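Local coordinates for putative Ribokinase II (PDB 3IQ0), which probably transfers a phosphate from ATP to a sugar, possibly ribose, with magnesium as cofactor, as a pfkB-family carbohydrate kinase, at residues B[37-42]-B[258-263]; B[43-48]-B[295-300]. All blocks are in the same frame, centred on the assembly; numbering follows the deposited sequence.

Interaction 1 of 2, residues B[37-42]-B[258-263]; sequences SGAPAI and AGDCFG. With ATP (adenosine-5'-triphosphate), chain G.
Ile-42 and Asp-260, the residues of closest backbone approach, stand with their CA atoms 6.0 Å apart, each on the first turns of a helix: 39-49, with Gly-38 at its N-cap position, and 258-271. No hydrogen bond joins the two segments, which meet through side chains and the backbone of Ala-39. Asp-260 buries the largest share of the contact. With CG anti to its own carbonyl carbon (chi1 -51°), its carboxylate leans back toward the start of its helix and settles beside Ala-39, where OD2 lies 3.5 Å from Ala-39 CA and OD1 lies 3.8 Å from Ala-39 CB. Ile-42 crosses the same side chain obliquely and touches it with both branches. Its CG2 rests 3.8 Å from Asp-260 CB, while the extended CG1 branch brings CD1 to 3.6 Å from Asp-260 OD2. Farther along, Ile-42 CG2 meets Cys-261 SG at 4.1 Å, and Met-137 of strand 131-137 adds apolar cover to Ala-39 and Asp-260. Carbon atoms of Ala-39 and Ile-42 thus make the closest contacts to the carboxylate oxygens on the side of helix 39-49. Its other approach is to the nucleotide: Asp-260 OD1 is 4.0 Å from ATP O3G, near the gamma phosphate but not bonded to it. Gly-259 CA lies 3.4 Å from ATP O3A, the oxygen bridging the alpha and beta phosphates. Ala-258 to Asp-260 close the family's DTxGAGD-type signature, here DPTGAGD. A helix start facing the phosphates is consistent with the anion hole of ribokinase relatives, in which the equivalent aspartate serves as the catalytic base.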
ATOM      1  N   SER B  37      -5.466   1.494  12.837  1.00 18.93           N
ATOM      2  CA  SER B  37      -6.589   0.609  12.564  1.00 17.76           C
ATOM      3  C   SER B  37      -6.201  -0.869  12.611  1.00 17.41           C
ATOM      4  O   SER B  37      -5.076  -1.215  12.966  1.00 14.48           O
ATOM      5  CB  SER B  37      -7.202   0.960  11.205  1.00 20.09           C
ATOM      6  OG  SER B  37      -8.473   0.354  11.041  1.00 22.33           O
ATOM      7  N   GLY B  38      -7.140  -1.736  12.247  1.00 17.51           N
ATOM      8  CA  GLY B  38      -6.881  -3.165  12.290  1.00 17.18           C
ATOM      9  C   GLY B  38      -7.703  -3.765  13.416  1.00 20.32           C
ATOM     10  O   GLY B  38      -7.507  -3.425  14.584  1.00 18.87           O
ATOM     11  N   ALA B  39      -8.624  -4.660  13.063  1.00 19.21           N
ATOM     12  CA  ALA B  39      -9.505  -5.299  14.032  1.00 18.62           C
ATOM     13  C   ALA B  39      -8.818  -5.669  15.348  1.00 18.75           C
ATOM     14  O   ALA B  39      -9.265  -5.253  16.418  1.00 18.82           O
ATOM     15  CB  ALA B  39     -10.163  -6.545  13.407  1.00 18.56           C
ATOM     16  N   PRO B  40      -7.727  -6.451  15.294  1.00 17.44           N
ATOM     17  CA  PRO B  40      -7.054  -6.821  16.544  1.00 17.01           C
ATOM     18  C   PRO B  40      -6.572  -5.607  17.339  1.00 17.74           C
ATOM     19  O   PRO B  40      -6.666  -5.588  18.569  1.00 14.69           O
ATOM     20  CB  PRO B  40      -5.889  -7.691  16.071  1.00 19.45           C
ATOM     21  CG  PRO B  40      -6.408  -8.293  14.792  1.00 17.18           C
ATOM     22  CD  PRO B  40      -7.092  -7.116  14.142  1.00 19.05           C
ATOM     23  N   ALA B  41      -6.060  -4.600  16.632  1.00 17.34           N
ATOM     24  CA  ALA B  41      -5.554  -3.391  17.278  1.00 16.85           C
ATOM     25  C   ALA B  41      -6.667  -2.597  17.957  1.00 17.35           C
ATOM     26  O   ALA B  41      -6.491  -2.097  19.066  1.00 18.54           O
ATOM     27  CB  ALA B  41      -4.826  -2.511  16.262  1.00 16.29           C
ATOM     28  N   ILE B  42      -7.807  -2.471  17.288  1.00 16.46           N
ATOM     29  CA  ILE B  42      -8.928  -1.745  17.866  1.00 16.85           C
ATOM     30  C   ILE B  42      -9.469  -2.521  19.072  1.00 15.59           C
ATOM     31  O   ILE B  42      -9.801  -1.932  20.103  1.00 15.06           O
ATOM     32  CB  ILE B  42     -10.043  -1.529  16.823  1.00 14.61           C
ATOM     33  CG1 ILE B  42      -9.468  -0.803  15.605  1.00 15.01           C
ATOM     34  CG2 ILE B  42     -11.171  -0.711  17.435  1.00 14.56           C
ATOM     35  CD1 ILE B  42     -10.399  -0.747  14.425  1.00 16.71           C
ATOM     36  N   ALA B 258     -17.244  -0.906  15.658  1.00 25.13           N
ATOM     37  CA  ALA B 258     -18.289  -1.344  16.578  1.00 23.77           C
ATOM     38  C   ALA B 258     -18.044  -2.732  17.174  1.00 22.79           C
ATOM     39  O   ALA B 258     -17.964  -2.888  18.395  1.00 22.05           O
ATOM     40  CB  ALA B 258     -19.633  -1.314  15.873  1.00 25.19           C
ATOM     41  N   GLY B 259     -17.920  -3.732  16.301  1.00 21.75           N
ATOM     42  CA  GLY B 259     -17.706  -5.098  16.738  1.00 19.77           C
ATOM     43  C   GLY B 259     -16.431  -5.302  17.529  1.00 21.14           C
ATOM     44  O   GLY B 259     -16.413  -6.075  18.490  1.00 20.68           O
ATOM     45  N   ASP B 260     -15.359  -4.629  17.124  1.00 21.29           N
ATOM     46  CA  ASP B 260     -14.077  -4.747  17.819  1.00 19.59           C
ATOM     47  C   ASP B 260     -14.182  -4.152  19.225  1.00 18.93           C
ATOM     48  O   ASP B 260     -13.666  -4.713  20.186  1.00 21.74           O
ATOM     49  CB  ASP B 260     -12.974  -4.026  17.037  1.00 20.28           C
ATOM     50  CG  ASP B 260     -12.919  -4.445  15.569  1.00 24.44           C
ATOM     51  OD1 ASP B 260     -13.287  -5.598  15.263  1.00 23.95           O
ATOM     52  OD2 ASP B 260     -12.488  -3.623  14.724  1.00 23.79           O
ATOM     53  N   CYS B 261     -14.848  -3.009  19.337  1.00 19.46           N
ATOM     54  CA  CYS B 261     -15.016  -2.358  20.628  1.00 18.19           C
ATOM     55  C   CYS B 261     -15.944  -3.178  21.500  1.00 18.03           C
ATOM     56  O   CYS B 261     -15.681  -3.369  22.690  1.00 17.03           O
ATOM     57  CB  CYS B 261     -15.561  -0.945  20.445  1.00 20.35           C
ATOM     58  SG  CYS B 261     -14.302   0.220  19.856  1.00 23.58           S
ATOM     59  N   PHE B 262     -17.031  -3.665  20.912  1.00 17.64           N
ATOM     60  CA  PHE B 262     -17.968  -4.502  21.649  1.00 16.86           C
ATOM     61  C   PHE B 262     -17.163  -5.666  22.232  1.00 17.51           C
ATOM     62  O   PHE B 262     -17.320  -6.021  23.400  1.00 19.81           O
ATOM     63  CB  PHE B 262     -19.043  -5.068  20.706  1.00 18.50           C
ATOM     64  CG  PHE B 262     -19.984  -6.044  21.369  1.00 15.76           C
ATOM     65  CD1 PHE B 262     -21.229  -5.632  21.813  1.00 16.77           C
ATOM     66  CD2 PHE B 262     -19.606  -7.363  21.580  1.00 19.63           C
ATOM     67  CE1 PHE B 262     -22.093  -6.513  22.464  1.00 19.14           C
ATOM     68  CE2 PHE B 262     -20.460  -8.261  22.232  1.00 21.26           C
ATOM     69  CZ  PHE B 262     -21.707  -7.830  22.676  1.00 21.28           C
ATOM     70  N   GLY B 263     -16.302  -6.252  21.403  1.00 15.55           N
ATOM     71  CA  GLY B 263     -15.491  -7.383  21.827  1.00 15.71           C
ATOM     72  C   GLY B 263     -14.517  -7.080  22.950  1.00 17.37           C
ATOM     73  O   GLY B 263     -14.426  -7.836  23.923  1.00 16.64           O
TER
HETATM   74  PG  ATP G 900     -17.486  -6.232  12.582  1.00 50.14           P
HETATM   75  O1G ATP G 900     -17.042  -4.811  12.363  1.00 52.97           O
HETATM   76  O2G ATP G 900     -17.311  -7.076  11.345  1.00 52.60           O
HETATM   77  O3G ATP G 900     -16.715  -6.863  13.740  1.00 52.98           O
HETATM   78  PB  ATP G 900     -20.018  -6.898  13.954  1.00 39.35           P
HETATM   79  O1B ATP G 900     -21.247  -7.355  13.228  1.00 43.71           O
HETATM   80  O2B ATP G 900     -19.164  -7.868  14.693  1.00 41.35           O
HETATM   81  O3B ATP G 900     -19.053  -6.119  12.926  1.00 46.78           O
HETATM   82  PA  ATP G 900     -21.847  -4.875  14.813  1.00 40.29           P
HETATM   83  O1A ATP G 900     -21.697  -3.834  13.725  1.00 42.56           O
HETATM   84  O2A ATP G 900     -22.980  -5.830  14.791  1.00 39.57           O
HETATM   85  O3A ATP G 900     -20.463  -5.729  14.919  1.00 39.90           O
HETATM   86  O5' ATP G 900     -21.618  -4.487  16.561  1.00 39.15           O
HETATM   87  C5' ATP G 900     -21.067  -4.167  17.758  1.00 38.44           C
HETATM   88  C4' ATP G 900     -22.193  -4.114  18.760  1.00 38.69           C
HETATM   89  O4' ATP G 900     -22.216  -2.681  18.743  1.00 37.29           O
HETATM   90  C3' ATP G 900     -23.683  -4.407  18.365  1.00 38.21           C
HETATM   91  O3' ATP G 900     -24.137  -5.717  18.660  1.00 38.22           O
HETATM   92  C2' ATP G 900     -24.391  -3.325  19.054  1.00 37.62           C
HETATM   93  O2' ATP G 900     -24.635  -3.670  20.424  1.00 35.18           O
HETATM   94  C1' ATP G 900     -23.505  -2.128  18.889  1.00 37.14           C
HETATM   95  N9  ATP G 900     -23.873  -1.339  17.644  1.00 35.16           N
HETATM   96  C8  ATP G 900     -23.365  -1.428  16.353  1.00 35.76           C
HETATM   97  N7  ATP G 900     -23.950  -0.556  15.517  1.00 35.73           N
HETATM   98  C5  ATP G 900     -24.841   0.130  16.232  1.00 34.91           C
HETATM   99  C6  ATP G 900     -25.842   1.223  15.988  1.00 35.33           C
HETATM  100  N6  ATP G 900     -25.945   1.743  14.765  1.00 35.20           N
HETATM  101  N1  ATP G 900     -26.635   1.686  17.061  1.00 35.14           N
HETATM  102  C2  ATP G 900     -26.560   1.172  18.358  1.00 34.36           C
HETATM  103  N3  ATP G 900     -25.652   0.149  18.644  1.00 33.63           N
HETATM  104  C4  ATP G 900     -24.806  -0.390  17.646  1.00 34.55           C

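Interaction 2 of 2, residues B[43-48]-B[295-300]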
ATOM      1  N   PHE B  43      -9.549  -3.840  18.941  1.00 15.93           N
ATOM      2  CA  PHE B  43     -10.022  -4.686  20.034  1.00 15.61           C
ATOM      3  C   PHE B  43      -9.150  -4.449  21.263  1.00 15.81           C
ATOM      4  O   PHE B  43      -9.644  -4.131  22.347  1.00 15.08           O
ATOM      5  CB  PHE B  43      -9.921  -6.172  19.650  1.00 16.48           C
ATOM      6  CG  PHE B  43     -10.153  -7.128  20.803  1.00 16.04           C
ATOM      7  CD1 PHE B  43     -11.442  -7.527  21.150  1.00 20.52           C
ATOM      8  CD2 PHE B  43      -9.080  -7.631  21.536  1.00 17.26           C
ATOM      9  CE1 PHE B  43     -11.664  -8.415  22.206  1.00 17.62           C
ATOM     10  CE2 PHE B  43      -9.283  -8.521  22.601  1.00 16.81           C
ATOM     11  CZ  PHE B  43     -10.577  -8.912  22.934  1.00 19.35           C
ATOM     12  N   ILE B  44      -7.845  -4.608  21.080  1.00 15.04           N
ATOM     13  CA  ILE B  44      -6.898  -4.452  22.174  1.00 16.50           C
ATOM     14  C   ILE B  44      -6.842  -3.036  22.728  1.00 15.52           C
ATOM     15  O   ILE B  44      -6.571  -2.845  23.911  1.00 16.92           O
ATOM     16  CB  ILE B  44      -5.478  -4.912  21.748  1.00 16.58           C
ATOM     17  CG1 ILE B  44      -4.778  -5.549  22.943  1.00 18.06           C
ATOM     18  CG2 ILE B  44      -4.663  -3.751  21.214  1.00 16.45           C
ATOM     19  CD1 ILE B  44      -5.450  -6.811  23.415  1.00 17.11           C
ATOM     20  N   ASP B  45      -7.088  -2.037  21.886  1.00 16.83           N
ATOM     21  CA  ASP B  45      -7.067  -0.660  22.378  1.00 16.53           C
ATOM     22  C   ASP B  45      -8.254  -0.467  23.330  1.00 16.69           C
ATOM     23  O   ASP B  45      -8.147   0.233  24.345  1.00 16.05           O
ATOM     24  CB  ASP B  45      -7.164   0.337  21.227  1.00 16.96           C
ATOM     25  CG  ASP B  45      -6.817   1.749  21.655  1.00 18.50           C
ATOM     26  OD1 ASP B  45      -5.710   1.949  22.189  1.00 19.59           O
ATOM     27  OD2 ASP B  45      -7.642   2.659  21.447  1.00 18.24           O
ATOM     28  N   GLN B  46      -9.382  -1.097  23.018  1.00 14.25           N
ATOM     29  CA  GLN B  46     -10.552  -0.965  23.879  1.00 16.31           C
ATOM     30  C   GLN B  46     -10.272  -1.677  25.197  1.00 16.75           C
ATOM     31  O   GLN B  46     -10.662  -1.199  26.258  1.00 15.48           O
ATOM     32  CB  GLN B  46     -11.799  -1.548  23.202  1.00 15.74           C
ATOM     33  CG  GLN B  46     -13.090  -1.435  24.027  1.00 17.26           C
ATOM     34  CD  GLN B  46     -13.344  -0.023  24.523  1.00 17.43           C
ATOM     35  OE1 GLN B  46     -12.919   0.357  25.625  1.00 21.48           O
ATOM     36  NE2 GLN B  46     -14.022   0.768  23.714  1.00 13.50           N
ATOM     37  N   VAL B  47      -9.579  -2.811  25.132  1.00 15.37           N
ATOM     38  CA  VAL B  47      -9.248  -3.536  26.350  1.00 14.90           C
ATOM     39  C   VAL B  47      -8.385  -2.687  27.276  1.00 15.04           C
ATOM     40  O   VAL B  47      -8.681  -2.573  28.460  1.00 14.97           O
ATOM     41  CB  VAL B  47      -8.486  -4.843  26.058  1.00 13.03           C
ATOM     42  CG1 VAL B  47      -7.968  -5.431  27.347  1.00 14.07           C
ATOM     43  CG2 VAL B  47      -9.402  -5.837  25.350  1.00 11.32           C
ATOM     44  N   THR B  48      -7.319  -2.095  26.745  1.00 16.49           N
ATOM     45  CA  THR B  48      -6.442  -1.282  27.585  1.00 16.80           C
ATOM     46  C   THR B  48      -7.104  -0.002  28.074  1.00 18.52           C
ATOM     47  O   THR B  48      -6.748   0.510  29.129  1.00 18.01           O
ATOM     48  CB  THR B  48      -5.132  -0.891  26.870  1.00 18.52           C
ATOM     49  OG1 THR B  48      -4.222  -0.370  27.841  1.00 16.65           O
ATOM     50  CG2 THR B  48      -5.382   0.197  25.802  1.00 18.02           C
ATOM     51  N   GLY B 295     -13.566   7.218  12.411  1.00 29.95           N
ATOM     52  CA  GLY B 295     -12.226   6.698  12.595  1.00 28.01           C
ATOM     53  C   GLY B 295     -12.360   5.356  13.280  1.00 28.90           C
ATOM     54  O   GLY B 295     -12.996   5.258  14.330  1.00 28.48           O
ATOM     55  N   PRO B 296     -11.743   4.305  12.722  1.00 29.30           N
ATOM     56  CA  PRO B 296     -11.774   2.932  13.236  1.00 30.05           C
ATOM     57  C   PRO B 296     -11.523   2.761  14.729  1.00 29.47           C
ATOM     58  O   PRO B 296     -12.247   2.026  15.408  1.00 31.28           O
ATOM     59  CB  PRO B 296     -10.701   2.222  12.402  1.00 29.15           C
ATOM     60  CG  PRO B 296     -10.668   3.008  11.135  1.00 29.80           C
ATOM     61  CD  PRO B 296     -10.742   4.424  11.648  1.00 29.82           C
HETATM   62  N   MSE B 297     -10.507   3.440  15.242  1.00 28.64           N
HETATM   63  CA  MSE B 297     -10.140   3.311  16.650  1.00 27.32           C
HETATM   64  C   MSE B 297     -10.407   4.568  17.464  1.00 27.05           C
HETATM   65  O   MSE B 297      -9.990   4.668  18.614  1.00 25.40           O
HETATM   66  CB  MSE B 297      -8.650   2.960  16.737  1.00 27.44           C
HETATM   67  CG  MSE B 297      -8.208   2.377  18.059  1.00 28.59           C
HETATM   68 SE   MSE B 297      -6.310   2.137  18.102  1.00 33.89          SE
HETATM   69  CE  MSE B 297      -6.127   0.997  16.555  1.00 25.17           C
ATOM     70  N   GLU B 298     -11.113   5.523  16.876  1.00 26.08           N
ATOM     71  CA  GLU B 298     -11.370   6.784  17.559  1.00 25.69           C
ATOM     72  C   GLU B 298     -12.612   6.796  18.446  1.00 24.63           C
ATOM     73  O   GLU B 298     -12.889   7.787  19.119  1.00 24.56           O
ATOM     74  CB  GLU B 298     -11.464   7.901  16.523  1.00 26.00           C
ATOM     75  CG  GLU B 298     -10.298   7.898  15.545  1.00 27.51           C
ATOM     76  CD  GLU B 298      -8.953   7.963  16.241  1.00 30.03           C
ATOM     77  OE1 GLU B 298      -8.723   8.916  17.012  1.00 30.20           O
ATOM     78  OE2 GLU B 298      -8.123   7.055  16.021  1.00 30.23           O
ATOM     79  N   GLY B 299     -13.351   5.694  18.454  1.00 23.82           N
ATOM     80  CA  GLY B 299     -14.558   5.641  19.255  1.00 23.32           C
ATOM     81  C   GLY B 299     -14.492   4.797  20.514  1.00 22.13           C
ATOM     82  O   GLY B 299     -15.524   4.570  21.139  1.00 22.94           O
ATOM     83  N   THR B 300     -13.302   4.340  20.900  1.00 20.42           N
ATOM     84  CA  THR B 300     -13.183   3.523  22.107  1.00 18.55           C
ATOM     85  C   THR B 300     -13.558   4.361  23.328  1.00 19.51           C
ATOM     86  O   THR B 300     -13.432   5.589  23.304  1.00 19.69           O
ATOM     87  CB  THR B 300     -11.758   2.960  22.280  1.00 18.78           C
ATOM     88  OG1 THR B 300     -10.829   4.035  22.459  1.00 17.46           O
ATOM     89  CG2 THR B 300     -11.370   2.135  21.059  1.00 15.54           C
TER
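Asp-45 and Gln-46 of helix 39-49 pack against Met-297 and Thr-300 in a buried contact between that helix and the loop linking helices 276-290 and 303-312. The loop has no regular secondary structure, but a type I turn from Gly-295 to Glu-298, closed by Glu-298 N to Gly-295 O at 3.2 Å, presents Met-297 to the helix. The Met-297 side chain, a selenomethionine, runs extended through CG and bends at chi3 (-57°). It crosses Asp-45 at about a right angle, so that CG sits 3.4 Å from Asp-45 OD2 and SE 3.6 Å from Asp-45 CG. Thr-300 approaches the same oxygen from the next part of the loop: its OG1 is 3.6 Å from Asp-45 OD2, too long to be counted as a hydrogen bond. The side chains of Gln-46 and Thr-300 run antiparallel alongside each other, with Gln-46 CD 4.1 Å from Thr-300 CB and the two CA atoms 5.5 Å apart. Several polar atoms of Asp-45, Met-297, Glu-298 and Thr-300 have partners beyond the two segments. Arg-72 makes a salt bridge with Glu-298, a weak bond to Met-297 O and a long, weak ion pair with Asp-45, while Arg-49 reaches Thr-300 OG1 weakly. With Asp-45 OD1 close to Asp-76 OD2, the two acids may hold a proton more readily than isolated ones, though Arg-72, despite its distance, would work against this.

In the fold
Both interactions are buried and share helix 39-49, the first at its N-terminal end and the second along its following turns, with centres about 6 Å apart. Interaction 1 sets this helix against helix 258-271 at the nucleotide pocket; interaction 2 sets it against the 295-300 loop, farther from the centre of the chain. They also touch directly, for Pro-296 packs on Ser-37 and Ile-42, and Phe-43 on Gly-263. Each brings carbon or selenium atoms against an aspartate, but the electrostatic settings differ: Asp-260 lies beside a ligand phosphate, Asp-45 among protein charges.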